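Local coordinates for protein Cys-Gly metallodipeptidase DUG1 (PDB 4G1P) that hydrolyses the dipeptide Cys-Gly as a zinc- or manganese-dependent homodimeric peptidase and serves as the catalytic component of the yeast glutathione-degrading complex, at residues L78-V83 with E168-S173; S93-L98 with G192-C197; D112-E117 with S451-L456; V241-I246 with T335-K340; Y316-I321 with S346-P351. One frame throughout, in Å; residues are numbered along the deposited sequence.

Contact 1: L78-V83 with E168-S173; sequences LSLPPV and EGMEES. With ZN (zinc ion), chain B; GLY (glycine), chain D.
Pro81 and Met170 carry most of this contact, their side chains meeting at about a right angle. The proline turns its CD corner to the thioether, with Pro81 CD 3.6 Å from both Met170 CG and Met170 SD, while Pro81 CG lies beside the carbonyl oxygen of Gly169. Bends at chi2 and chi3 fold the methionine back on itself, which brings Met170 CE to 3.7 Å from Leu80 CD2. No direct hydrogen bond joins 78-83 to 168-173; instead one water donates to Pro81 O at 3.0 Å and accepts from Gly169 N at 2.7 Å.

Glu168 adds its aliphatic base, Glu168 CB standing 4.1 Å from Val83 CG2. Its carboxylate leads elsewhere: OE2 bonds Tyr100 and Ser175, and OE1 receives a weak bond from Met170 N. Beyond this packed base the chain turns into the catalytic centre, where Asp104 accepts the backbone N-H groups of both Glu171 and Glu172. Glu172 OE2 binds a zinc ion at 2.1 Å, alongside Asp137 and His450. Glu171 OE2 lies 3.1 Å from the carbonyl O of the bound glycine. A leucine in place of Glu171 would probably leave the glycine without its neighbouring carboxylate and the site without its likely proton acceptor. The consecutive glutamates, set on a loop after strand 162-168, are the hallmark of the M20 metallopeptidase active site, one probably acting as general base and the next holding metal.

Contact 2: S93-L98 with G192-C197; sequences SKKTVL and GVDAVC
Thr96 and Asp194 grip each other through two hydrogen bonds. Thr96 N donates to Asp194 OD2 at 2.8 Å, nearly straight at 165°, meeting the carboxylate on its anti side and 22° out of its plane. In return Asp194 N donates to Thr96 O at 2.9 Å. The carboxylate thus receives the Thr96 N-H where the two strands begin, and a water lies within hydrogen-bonding distance of Asp194 OD2, Gly192 O and Thr96 OG1, though it cannot donate to every acceptor around it.

Farther along, the backbones pair in parallel: Leu98 N donates to Ala195 O at 2.9 Å and Cys197 N to Leu98 O at the same length. The short segments run in the same direction, 39° apart. Around this frame Leu98 CB packs at 3.9 Å from Val193 CG1 and equally close to Val196 CG2, on the face covered by helix 426-433. Val97 and Ala195 face the other way, against Tyr475 of helix 458-477.

Helices on both faces and parallel central strands mark the alpha/beta catalytic domain of the zinc exopeptidases, in which these strands run on toward Asp200, which binds zinc, and His102, probably a metal ligand.

Contact 3: D112-E117 with S451-L456; sequences DGWDTE and SINEKL
Trp114 lays one face of its indole against the backbone joining Ile452 to Asn453. Asn453 N sits 3.2 Å above the ring plane, over its centre, and Ile452 CA makes a CH-pi contact 3.8 Å from the centroid of the five-membered ring, 25° off the normal. The isoleucine side chain runs antiparallel alongside the indole, Ile452 CG2 reaching Trp114 CD1 at 3.5 Å while Ile452 CD1 comes beside Gly113 O.

Asn453 then bridges back over the tryptophan to the next residue. Its backbone is in the left-handed region, and CG is anti to the carbonyl carbon (chi1 -60°), a combination that returns the amide toward 112-117. There Asn453 OD1 accepts from Asp115 N at 2.8 Å; the bond is close to straight, 170°, in the amide plane and on a lone pair.

A second shell fixes the loop that Trp114 covers. Glu454, whose CB is 4.0 Å from Trp114 CH2, sends its carboxylate inward to a salt bridge with Arg133 and to backbone N-H groups of Gly134, Thr136 and Asp137, the last a residue that binds both zinc ions. At the other end Ser451 OG bonds Asp231 O of the second subunit.

The chemistry thus divides: a broad aromatic face and one directional amide bond hold 451-456 against 112-117, whereas the buried carboxylate of Glu454, at the start of helix 135-154 and beside an arginine, is likely to stay ionised and to tie the same loop to the metal site.

Contact 4: V241-I246 with T335-K340; sequences VAEPMI and TVIPAK. With CYS (cysteine), chain E.
Ile337, on the short two-stranded sheet 232-233/336-337 of the lid domain, lies across Glu243, the N-cap residue of helix 244-252. The two side chains cross at about a right angle: Ile337 CD1 comes to 3.4 Å from Glu243 OE2, and its CG2 touches the glutamate CG. Ile337 CD1 also reaches Val241 CG2, at 4.0 Å, so one methyl touches both residues.

Pro244 and Met245 extend the contact over the next residues of 335-340. Pro244 CG rests 3.5 Å from Ala339 O and 3.6 Å from Pro338 O, proline carbon against carbonyl oxygens. Met245 meets the other proline, Met245 CG standing 3.8 Å from Pro338 CG before the chain bends away. No direct hydrogen bond crosses here; a water bridges instead, accepting from Met245 N at 2.8 Å and donating to Pro338 O at 2.8 Å. It thereby serves an N-H in the first turn of the helix.

The polar end of Glu243 works across the dimer. OE1 accepts from Ile321 N of the second subunit, and OE2 bonds Ser320 OG there. Thr335 likewise lies against a bound cysteine that is held by Arg348 of the second subunit.

Apolar packing and one water therefore join helix start to strand inside the lid, while the glutamate, probably favoured as a carboxylate by the N-H of Ile321 of the second subunit, directs both carboxylate oxygens to bonds across the subunit interface.

Contact 5: Y316-I321 with S346-P351; sequences YPSLSI and SIRTVP. With CYS (cysteine), chain C.
Leu319 and Ile347 face each other as a non-hydrogen-bonded pair of the antiparallel strands 318-325 and 340-349, part of the lid-domain sheet. Their side chains cross obliquely, Leu319 CG 3.8 Å from Ile347 CG1, on the face where helix 355-371 covers the isoleucine. Near the end of the pairing Pro317 and Val350 meet at about a right angle, with Pro317 CD 3.8 Å from Val350 CG2.

The other face is polar. Ser320 and Ser346 form a hydrogen-bonded pair there, Ser320 N donating to Ser346 O at 3.0 Å and Ser346 N to Ser320 O at 3.1 Å. Next along, Arg348 N donates to Ser318 O at 2.9 Å, and Ser318 OG lies against the arginine's CB and CG. A bend at chi2 (-70°) then swings the guanidinium away from Ser318 toward the substrate pocket. The bound cysteine is met edge-on, near the guanidinium plane: Arg348 NH1 donates to cysteine O at 2.9 Å, an almost straight bond of 168°. A leucine in place of Arg348 would probably leave that carbonyl without this donor. The second terminal nitrogen, Arg348 NH2, bonds Ser234 OG of the second subunit.

The five contacts sort by place as much as by chemistry. Contact 1, in loops at the ends of its strands, and contact 2, on its central strands, belong to the same catalytic-domain sheet: contact 1 is buried beside the zinc site and has only a water as polar bridge, whereas contact 2, partly buried and farther from the zinc, relies on backbone bonds and one aspartate carboxylate. Contact 3, also partly buried, replaces regular pairing by an aromatic face and one side-chain amide bond. Contacts 4 and 5 are both buried in the dimer and interlock along the sequence. Contacts 3, 4 and 5 all touch the second subunit, and Glu243 of contact 4 bonds the partner's copy of contact 5.

Contact 1: L78-V83 with E168-S173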
# COMPACT_ATOMS: atom_id res chain seq x y z
N LEU A 78 -1.16 -20.14 13.81
CA LEU A 78 -0.73 -19.24 14.86
C LEU A 78 -1.75 -19.30 16.00
O LEU A 78 -2.95 -19.18 15.76
CB LEU A 78 -0.69 -17.84 14.26
CG LEU A 78 0.24 -16.78 14.83
CD1 LEU A 78 1.69 -17.21 14.69
CD2 LEU A 78 -0.01 -15.51 14.06
N SER A 79 -1.29 -19.49 17.24
CA SER A 79 -2.20 -19.43 18.38
C SER A 79 -2.66 -17.98 18.58
O SER A 79 -1.94 -17.05 18.25
CB SER A 79 -1.55 -19.93 19.66
OG SER A 79 -1.03 -21.24 19.52
N LEU A 80 -3.85 -17.79 19.12
CA LEU A 80 -4.35 -16.46 19.45
C LEU A 80 -3.73 -15.98 20.76
O LEU A 80 -3.37 -16.81 21.60
CB LEU A 80 -5.88 -16.47 19.57
CG LEU A 80 -6.65 -16.67 18.27
CD1 LEU A 80 -8.01 -17.28 18.54
CD2 LEU A 80 -6.79 -15.36 17.50
N PRO A 81 -3.59 -14.65 20.93
CA PRO A 81 -3.21 -14.05 22.22
C PRO A 81 -4.17 -14.52 23.29
O PRO A 81 -5.36 -14.55 23.02
CB PRO A 81 -3.41 -12.56 22.00
CG PRO A 81 -3.33 -12.37 20.54
CD PRO A 81 -3.83 -13.63 19.90
N PRO A 82 -3.67 -14.89 24.47
CA PRO A 82 -4.51 -15.41 25.57
C PRO A 82 -5.40 -14.33 26.18
O PRO A 82 -4.96 -13.19 26.25
CB PRO A 82 -3.47 -15.86 26.60
CG PRO A 82 -2.29 -15.01 26.33
CD PRO A 82 -2.25 -14.85 24.85
N VAL A 83 -6.62 -14.66 26.60
CA VAL A 83 -7.43 -13.69 27.33
C VAL A 83 -7.04 -13.87 28.77
O VAL A 83 -6.87 -15.00 29.22
CB VAL A 83 -8.95 -13.90 27.18
CG1 VAL A 83 -9.68 -12.91 28.05
CG2 VAL A 83 -9.37 -13.72 25.76
N GLU A 168 -8.09 -8.95 26.85
CA GLU A 168 -7.81 -9.70 25.62
C GLU A 168 -6.68 -9.03 24.86
O GLU A 168 -6.27 -7.92 25.20
CB GLU A 168 -9.04 -9.80 24.71
CG GLU A 168 -9.45 -8.48 24.07
CD GLU A 168 -10.25 -8.65 22.79
OE1 GLU A 168 -9.95 -9.58 22.01
OE2 GLU A 168 -11.18 -7.86 22.55
N GLY A 169 -6.19 -9.72 23.82
CA GLY A 169 -5.12 -9.21 22.99
C GLY A 169 -5.43 -9.31 21.50
O GLY A 169 -4.53 -9.42 20.66
N MET A 170 -6.72 -9.27 21.17
CA MET A 170 -7.13 -9.28 19.77
C MET A 170 -8.10 -8.15 19.46
O MET A 170 -8.81 -8.20 18.45
CB MET A 170 -7.77 -10.62 19.39
CG MET A 170 -6.78 -11.76 19.11
SD MET A 170 -5.71 -11.44 17.69
CE MET A 170 -6.78 -11.85 16.33
N GLU A 171 -8.16 -7.14 20.32
CA GLU A 171 -9.16 -6.08 20.13
C GLU A 171 -8.95 -5.32 18.83
O GLU A 171 -9.91 -4.96 18.16
CB GLU A 171 -9.20 -5.12 21.31
CG GLU A 171 -10.52 -4.38 21.48
CD GLU A 171 -10.54 -3.00 20.82
OE1 GLU A 171 -9.56 -2.63 20.13
OE2 GLU A 171 -11.55 -2.28 20.99
N GLU A 172 -7.69 -5.10 18.47
CA GLU A 172 -7.38 -4.36 17.25
C GLU A 172 -7.46 -5.27 16.02
O GLU A 172 -7.15 -4.84 14.90
CB GLU A 172 -6.00 -3.69 17.34
CG GLU A 172 -5.79 -2.80 18.56
CD GLU A 172 -6.53 -1.46 18.45
OE1 GLU A 172 -7.20 -1.23 17.42
OE2 GLU A 172 -6.44 -0.64 19.38
N SER A 173 -7.89 -6.51 16.23
CA SER A 173 -7.96 -7.50 15.17
C SER A 173 -9.26 -8.32 15.26
O SER A 173 -9.26 -9.55 15.11
CB SER A 173 -6.74 -8.43 15.25
OG SER A 173 -5.53 -7.70 15.22
ZN ZN B . -7.85 0.80 18.92
N GLY D . -10.26 1.73 18.75
CA GLY D . -10.16 0.30 18.96
C GLY D . -11.12 -0.31 17.97
O GLY D . -12.20 -0.77 18.33
O HOH W 1 -7.05 -12.12 22.90

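Contact 2: S93-L98 with G192-C197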
# COMPACT_ATOMS: atom_id res chain seq x y z
N SER A 93 -19.56 -10.89 50.64
CA SER A 93 -20.49 -9.82 50.97
C SER A 93 -20.25 -8.60 50.11
O SER A 93 -20.98 -7.62 50.21
CB SER A 93 -20.38 -9.42 52.43
OG SER A 93 -19.15 -8.76 52.67
N LYS A 94 -19.22 -8.63 49.28
CA LYS A 94 -18.94 -7.48 48.44
C LYS A 94 -19.48 -7.68 47.04
O LYS A 94 -19.65 -8.81 46.58
CB LYS A 94 -17.44 -7.20 48.41
CG LYS A 94 -16.87 -6.73 49.73
CD LYS A 94 -15.55 -6.00 49.52
CE LYS A 94 -14.98 -5.45 50.81
NZ LYS A 94 -14.06 -6.43 51.43
N LYS A 95 -19.78 -6.58 46.36
CA LYS A 95 -20.14 -6.67 44.95
C LYS A 95 -18.92 -7.09 44.10
O LYS A 95 -17.76 -6.86 44.47
CB LYS A 95 -20.71 -5.35 44.47
CG LYS A 95 -22.00 -4.96 45.16
CD LYS A 95 -22.36 -3.52 44.86
CE LYS A 95 -23.61 -3.07 45.63
NZ LYS A 95 -23.98 -1.65 45.35
N THR A 96 -19.19 -7.71 42.96
CA THR A 96 -18.12 -8.08 42.06
C THR A 96 -18.14 -7.25 40.78
O THR A 96 -19.11 -7.28 40.04
CB THR A 96 -18.20 -9.56 41.71
OG1 THR A 96 -17.98 -10.32 42.91
CG2 THR A 96 -17.14 -9.92 40.69
N VAL A 97 -17.07 -6.50 40.53
CA VAL A 97 -16.98 -5.75 39.28
C VAL A 97 -15.99 -6.39 38.31
O VAL A 97 -14.84 -6.65 38.65
CB VAL A 97 -16.57 -4.29 39.51
CG1 VAL A 97 -16.53 -3.55 38.18
CG2 VAL A 97 -17.54 -3.61 40.44
N LEU A 98 -16.46 -6.67 37.10
CA LEU A 98 -15.59 -7.17 36.05
C LEU A 98 -15.09 -5.99 35.24
O LEU A 98 -15.90 -5.16 34.76
CB LEU A 98 -16.34 -8.16 35.15
CG LEU A 98 -15.63 -8.63 33.88
CD1 LEU A 98 -14.26 -9.12 34.21
CD2 LEU A 98 -16.39 -9.76 33.23
N GLY A 192 -20.47 -14.79 39.31
CA GLY A 192 -20.92 -13.88 40.35
C GLY A 192 -20.91 -12.40 40.02
O GLY A 192 -21.16 -11.57 40.90
N VAL A 193 -20.62 -12.07 38.77
CA VAL A 193 -20.41 -10.68 38.38
C VAL A 193 -21.65 -9.82 38.57
O VAL A 193 -22.75 -10.21 38.18
CB VAL A 193 -19.91 -10.58 36.92
CG1 VAL A 193 -19.82 -9.14 36.51
CG2 VAL A 193 -18.56 -11.26 36.77
N ASP A 194 -21.48 -8.65 39.18
CA ASP A 194 -22.60 -7.75 39.40
C ASP A 194 -22.64 -6.56 38.45
O ASP A 194 -23.64 -5.85 38.36
CB ASP A 194 -22.60 -7.25 40.85
CG ASP A 194 -22.71 -8.37 41.84
OD1 ASP A 194 -23.63 -9.20 41.68
OD2 ASP A 194 -21.86 -8.45 42.74
N ALA A 195 -21.54 -6.35 37.74
CA ALA A 195 -21.40 -5.14 36.94
C ALA A 195 -20.14 -5.25 36.13
O ALA A 195 -19.20 -5.95 36.53
CB ALA A 195 -21.35 -3.91 37.84
N VAL A 196 -20.13 -4.56 35.00
CA VAL A 196 -18.97 -4.53 34.14
C VAL A 196 -18.58 -3.08 33.85
O VAL A 196 -19.43 -2.26 33.49
CB VAL A 196 -19.22 -5.29 32.84
CG1 VAL A 196 -18.09 -5.04 31.84
CG2 VAL A 196 -19.37 -6.77 33.14
N CYS A 197 -17.29 -2.78 34.03
CA CYS A 197 -16.74 -1.49 33.66
C CYS A 197 -15.67 -1.61 32.58
O CYS A 197 -14.84 -2.53 32.61
CB CYS A 197 -16.15 -0.79 34.88
SG CYS A 197 -15.75 0.90 34.48
O HOH W 2 -20.99 -10.78 44.01

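Contact 3: D112-E117 with S451-L456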
# COMPACT_ATOMS: atom_id res chain seq x y z
N ASP A 112 6.21 6.69 9.86
CA ASP A 112 4.84 7.10 9.58
C ASP A 112 4.67 8.59 9.87
O ASP A 112 3.67 9.18 9.47
CB ASP A 112 3.81 6.32 10.40
CG ASP A 112 3.83 4.83 10.13
OD1 ASP A 112 4.33 4.42 9.07
OD2 ASP A 112 3.34 4.07 11.01
N GLY A 113 5.60 9.18 10.61
CA GLY A 113 5.49 10.59 10.96
C GLY A 113 5.61 10.89 12.45
O GLY A 113 5.46 12.03 12.87
N TRP A 114 5.88 9.85 13.24
CA TRP A 114 6.07 9.97 14.67
C TRP A 114 7.23 10.86 15.04
O TRP A 114 8.28 10.82 14.39
CB TRP A 114 6.33 8.59 15.26
CG TRP A 114 5.10 7.78 15.44
CD1 TRP A 114 4.39 7.15 14.47
CD2 TRP A 114 4.43 7.53 16.67
NE1 TRP A 114 3.31 6.52 15.02
CE2 TRP A 114 3.31 6.73 16.37
CE3 TRP A 114 4.67 7.89 18.00
CZ2 TRP A 114 2.43 6.28 17.35
CZ3 TRP A 114 3.80 7.45 18.97
CH2 TRP A 114 2.69 6.65 18.64
N ASP A 115 7.07 11.66 16.08
CA ASP A 115 8.14 12.55 16.53
C ASP A 115 9.10 11.78 17.42
O ASP A 115 10.26 12.12 17.54
CB ASP A 115 7.58 13.78 17.25
CG ASP A 115 6.89 14.76 16.29
OD1 ASP A 115 6.57 14.38 15.14
OD2 ASP A 115 6.65 15.92 16.70
N THR A 116 8.60 10.72 18.03
CA THR A 116 9.40 9.88 18.90
C THR A 116 9.18 8.47 18.43
O THR A 116 8.30 8.20 17.64
CB THR A 116 8.91 9.95 20.36
OG1 THR A 116 7.48 9.89 20.38
CG2 THR A 116 9.33 11.24 20.99
N GLU A 117 9.98 7.55 18.95
CA GLU A 117 9.84 6.16 18.58
C GLU A 117 8.63 5.57 19.30
O GLU A 117 8.58 5.54 20.53
CB GLU A 117 11.13 5.46 18.96
CG GLU A 117 12.31 6.39 18.78
CD GLU A 117 13.63 5.77 19.15
OE1 GLU A 117 13.96 4.72 18.55
OE2 GLU A 117 14.33 6.32 20.04
N SER A 451 -3.32 6.60 15.28
CA SER A 451 -2.66 7.63 14.51
C SER A 451 -1.19 7.77 14.94
O SER A 451 -0.69 6.93 15.68
CB SER A 451 -3.41 8.94 14.68
OG SER A 451 -2.98 9.89 13.72
N ILE A 452 -0.50 8.80 14.45
CA ILE A 452 0.87 9.07 14.90
C ILE A 452 0.86 9.90 16.17
O ILE A 452 -0.08 10.67 16.41
CB ILE A 452 1.69 9.86 13.86
CG1 ILE A 452 0.92 11.11 13.41
CG2 ILE A 452 2.08 8.98 12.67
CD1 ILE A 452 1.75 12.07 12.60
N ASN A 453 1.90 9.72 16.98
CA ASN A 453 2.10 10.49 18.21
C ASN A 453 0.98 10.28 19.24
O ASN A 453 0.55 11.24 19.87
CB ASN A 453 2.25 11.99 17.90
CG ASN A 453 3.43 12.29 16.99
OD1 ASN A 453 4.54 11.79 17.19
ND2 ASN A 453 3.21 13.13 15.99
N GLU A 454 0.51 9.05 19.39
CA GLU A 454 -0.51 8.73 20.37
C GLU A 454 -0.04 9.14 21.76
O GLU A 454 1.06 8.77 22.20
CB GLU A 454 -0.84 7.23 20.36
CG GLU A 454 -2.05 6.85 21.19
CD GLU A 454 -2.19 5.35 21.39
OE1 GLU A 454 -1.88 4.60 20.45
OE2 GLU A 454 -2.60 4.91 22.49
N LYS A 455 -0.85 9.93 22.44
CA LYS A 455 -0.47 10.51 23.72
C LYS A 455 -1.52 10.23 24.78
O LYS A 455 -2.68 9.94 24.47
CB LYS A 455 -0.32 12.02 23.58
CG LYS A 455 -1.53 12.81 24.11
CD LYS A 455 -2.09 13.76 23.05
CE LYS A 455 -3.02 14.81 23.65
NZ LYS A 455 -4.24 14.22 24.25
N LEU A 456 -1.10 10.30 26.03
CA LEU A 456 -2.01 10.29 27.17
C LEU A 456 -1.55 11.40 28.08
O LEU A 456 -0.40 11.42 28.49
CB LEU A 456 -1.97 8.95 27.91
CG LEU A 456 -2.99 8.86 29.06
CD1 LEU A 456 -4.37 9.20 28.57
CD2 LEU A 456 -2.98 7.47 29.73

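Contact 4: V241-I246 with T335-K340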
# COMPACT_ATOMS: atom_id res chain seq x y z
N VAL A 241 -6.10 -5.16 -21.89
CA VAL A 241 -6.67 -6.03 -20.87
C VAL A 241 -7.43 -5.19 -19.86
O VAL A 241 -7.10 -4.02 -19.65
CB VAL A 241 -5.58 -6.81 -20.11
CG1 VAL A 241 -4.64 -7.51 -21.11
CG2 VAL A 241 -4.78 -5.88 -19.24
N ALA A 242 -8.46 -5.75 -19.25
CA ALA A 242 -9.23 -4.99 -18.29
C ALA A 242 -8.46 -4.90 -16.97
O ALA A 242 -7.78 -5.85 -16.57
CB ALA A 242 -10.57 -5.63 -18.09
N GLU A 243 -8.57 -3.75 -16.29
CA GLU A 243 -7.80 -3.53 -15.07
C GLU A 243 -8.66 -3.56 -13.80
O GLU A 243 -9.57 -2.74 -13.63
CB GLU A 243 -7.03 -2.21 -15.16
CG GLU A 243 -6.23 -2.07 -16.45
CD GLU A 243 -5.30 -0.85 -16.47
OE1 GLU A 243 -5.11 -0.20 -15.42
OE2 GLU A 243 -4.76 -0.55 -17.55
N PRO A 244 -8.39 -4.52 -12.91
CA PRO A 244 -9.04 -4.59 -11.60
C PRO A 244 -9.03 -3.24 -10.87
O PRO A 244 -10.05 -2.84 -10.32
CB PRO A 244 -8.19 -5.61 -10.85
CG PRO A 244 -7.75 -6.54 -11.92
CD PRO A 244 -7.50 -5.68 -13.14
N MET A 245 -7.90 -2.53 -10.89
CA MET A 245 -7.85 -1.21 -10.26
C MET A 245 -8.87 -0.22 -10.82
O MET A 245 -9.39 0.62 -10.08
CB MET A 245 -6.44 -0.62 -10.32
CG MET A 245 -5.55 -1.04 -9.16
SD MET A 245 -6.20 -0.66 -7.50
CE MET A 245 -6.00 1.12 -7.44
N ILE A 246 -9.16 -0.31 -12.11
CA ILE A 246 -10.08 0.63 -12.74
C ILE A 246 -11.52 0.33 -12.30
O ILE A 246 -12.27 1.23 -11.90
CB ILE A 246 -9.92 0.62 -14.26
CG1 ILE A 246 -8.56 1.21 -14.63
CG2 ILE A 246 -11.02 1.42 -14.92
CD1 ILE A 246 -8.20 1.09 -16.11
N THR A 335 4.93 1.15 -13.07
CA THR A 335 4.09 0.95 -14.24
C THR A 335 3.62 -0.47 -14.25
O THR A 335 4.19 -1.32 -14.96
CB THR A 335 4.85 1.22 -15.53
OG1 THR A 335 6.17 0.70 -15.41
CG2 THR A 335 4.93 2.70 -15.80
N VAL A 336 2.57 -0.73 -13.49
CA VAL A 336 2.06 -2.08 -13.33
C VAL A 336 0.53 -2.10 -13.31
O VAL A 336 -0.11 -1.17 -12.84
CB VAL A 336 2.61 -2.73 -12.03
CG1 VAL A 336 2.22 -1.91 -10.81
CG2 VAL A 336 2.12 -4.14 -11.90
N ILE A 337 -0.04 -3.16 -13.86
CA ILE A 337 -1.46 -3.42 -13.75
C ILE A 337 -1.62 -4.51 -12.70
O ILE A 337 -1.32 -5.68 -12.96
CB ILE A 337 -2.03 -3.88 -15.10
CG1 ILE A 337 -1.95 -2.75 -16.12
CG2 ILE A 337 -3.45 -4.36 -14.97
CD1 ILE A 337 -2.50 -3.10 -17.48
N PRO A 338 -2.08 -4.14 -11.49
CA PRO A 338 -2.24 -5.14 -10.42
C PRO A 338 -3.23 -6.22 -10.81
O PRO A 338 -4.22 -5.93 -11.46
CB PRO A 338 -2.77 -4.31 -9.24
CG PRO A 338 -2.24 -2.90 -9.52
CD PRO A 338 -2.31 -2.75 -11.01
N ALA A 339 -2.94 -7.46 -10.42
CA ALA A 339 -3.74 -8.63 -10.82
C ALA A 339 -4.95 -8.84 -9.94
O ALA A 339 -6.04 -9.17 -10.43
CB ALA A 339 -2.89 -9.87 -10.83
N LYS A 340 -4.76 -8.63 -8.64
CA LYS A 340 -5.81 -8.89 -7.66
C LYS A 340 -5.74 -7.89 -6.51
O LYS A 340 -4.79 -7.89 -5.72
CB LYS A 340 -5.69 -10.32 -7.15
CG LYS A 340 -6.76 -10.77 -6.16
CD LYS A 340 -6.55 -12.25 -5.82
CE LYS A 340 -7.55 -12.74 -4.81
NZ LYS A 340 -7.52 -14.22 -4.64
N CYS E . 9.26 0.89 -17.54
CA CYS E . 8.27 1.95 -17.49
C CYS E . 7.20 1.68 -18.56
O CYS E . 7.52 1.51 -19.74
CB CYS E . 8.92 3.32 -17.67
SG CYS E . 7.80 4.68 -17.57
O HOH W 3 -5.36 -3.40 -11.81

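Contact 5: Y316-I321 with S346-P351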
# COMPACT_ATOMS: atom_id res chain seq x y z
N TYR A 316 -25.91 8.51 13.67
CA TYR A 316 -26.07 8.23 12.23
C TYR A 316 -24.89 7.40 11.76
O TYR A 316 -23.77 7.62 12.21
CB TYR A 316 -26.17 9.53 11.43
CG TYR A 316 -27.47 10.28 11.67
CD1 TYR A 316 -28.68 9.59 11.71
CD2 TYR A 316 -27.49 11.65 11.87
CE1 TYR A 316 -29.88 10.26 11.93
CE2 TYR A 316 -28.68 12.32 12.10
CZ TYR A 316 -29.87 11.61 12.12
OH TYR A 316 -31.07 12.27 12.34
N PRO A 317 -25.13 6.43 10.86
CA PRO A 317 -24.04 5.58 10.39
C PRO A 317 -23.01 6.36 9.60
O PRO A 317 -23.26 7.50 9.21
CB PRO A 317 -24.75 4.56 9.48
CG PRO A 317 -26.01 5.22 9.08
CD PRO A 317 -26.42 6.10 10.22
N SER A 318 -21.84 5.76 9.38
CA SER A 318 -20.84 6.38 8.51
C SER A 318 -20.12 5.31 7.70
O SER A 318 -20.11 4.13 8.06
CB SER A 318 -19.84 7.19 9.33
OG SER A 318 -19.20 6.38 10.29
N LEU A 319 -19.53 5.72 6.58
CA LEU A 319 -18.79 4.79 5.73
C LEU A 319 -17.44 5.43 5.44
O LEU A 319 -17.37 6.55 4.96
CB LEU A 319 -19.55 4.50 4.43
CG LEU A 319 -19.18 3.24 3.62
CD1 LEU A 319 -20.29 2.91 2.63
CD2 LEU A 319 -17.87 3.40 2.88
N SER A 320 -16.38 4.71 5.77
CA SER A 320 -15.04 5.22 5.56
C SER A 320 -14.27 4.33 4.60
O SER A 320 -14.47 3.11 4.54
CB SER A 320 -14.29 5.31 6.89
OG SER A 320 -14.59 6.53 7.57
N ILE A 321 -13.37 4.93 3.83
CA ILE A 321 -12.59 4.14 2.88
C ILE A 321 -11.11 4.16 3.25
O ILE A 321 -10.48 5.21 3.28
CB ILE A 321 -12.87 4.57 1.43
CG1 ILE A 321 -14.29 4.14 1.06
CG2 ILE A 321 -11.88 3.93 0.47
CD1 ILE A 321 -14.74 4.61 -0.28
N SER A 346 -15.20 0.37 5.84
CA SER A 346 -16.04 -0.05 6.95
C SER A 346 -17.25 0.86 7.17
O SER A 346 -17.26 2.05 6.78
CB SER A 346 -15.22 -0.17 8.23
OG SER A 346 -14.55 1.04 8.49
N ILE A 347 -18.28 0.29 7.79
CA ILE A 347 -19.46 1.05 8.15
C ILE A 347 -19.65 1.06 9.66
O ILE A 347 -19.61 0.01 10.32
CB ILE A 347 -20.71 0.49 7.46
CG1 ILE A 347 -20.53 0.50 5.93
CG2 ILE A 347 -21.93 1.29 7.87
CD1 ILE A 347 -21.67 -0.16 5.14
N ARG A 348 -19.81 2.25 10.22
CA ARG A 348 -20.15 2.38 11.63
C ARG A 348 -21.65 2.20 11.80
O ARG A 348 -22.43 2.97 11.25
CB ARG A 348 -19.70 3.74 12.16
CG ARG A 348 -18.18 3.93 12.16
CD ARG A 348 -17.48 3.06 13.19
NE ARG A 348 -16.03 3.08 12.99
CZ ARG A 348 -15.14 2.52 13.81
NH1 ARG A 348 -15.52 1.90 14.93
NH2 ARG A 348 -13.84 2.60 13.50
N THR A 349 -22.05 1.18 12.53
CA THR A 349 -23.47 0.90 12.67
C THR A 349 -24.11 1.57 13.88
O THR A 349 -23.47 1.81 14.90
CB THR A 349 -23.73 -0.60 12.71
OG1 THR A 349 -23.20 -1.13 13.92
CG2 THR A 349 -23.06 -1.29 11.53
N VAL A 350 -25.39 1.88 13.75
CA VAL A 350 -26.17 2.49 14.81
C VAL A 350 -27.46 1.71 14.93
O VAL A 350 -27.75 0.87 14.08
CB VAL A 350 -26.52 3.93 14.44
CG1 VAL A 350 -25.25 4.76 14.28
CG2 VAL A 350 -27.36 3.95 13.18
N PRO A 351 -28.24 1.95 15.99
CA PRO A 351 -29.57 1.34 15.96
C PRO A 351 -30.43 1.99 14.86
O PRO A 351 -30.32 3.19 14.62
CB PRO A 351 -30.12 1.65 17.35
CG PRO A 351 -29.36 2.86 17.80
CD PRO A 351 -27.99 2.68 17.26
N CYS C . -10.71 -0.28 16.71
CA CYS C . -11.60 -0.54 15.60
C CYS C . -12.61 0.60 15.49
O CYS C . -13.30 0.93 16.45
CB CYS C . -12.29 -1.90 15.76
SG CYS C . -13.35 -2.34 14.42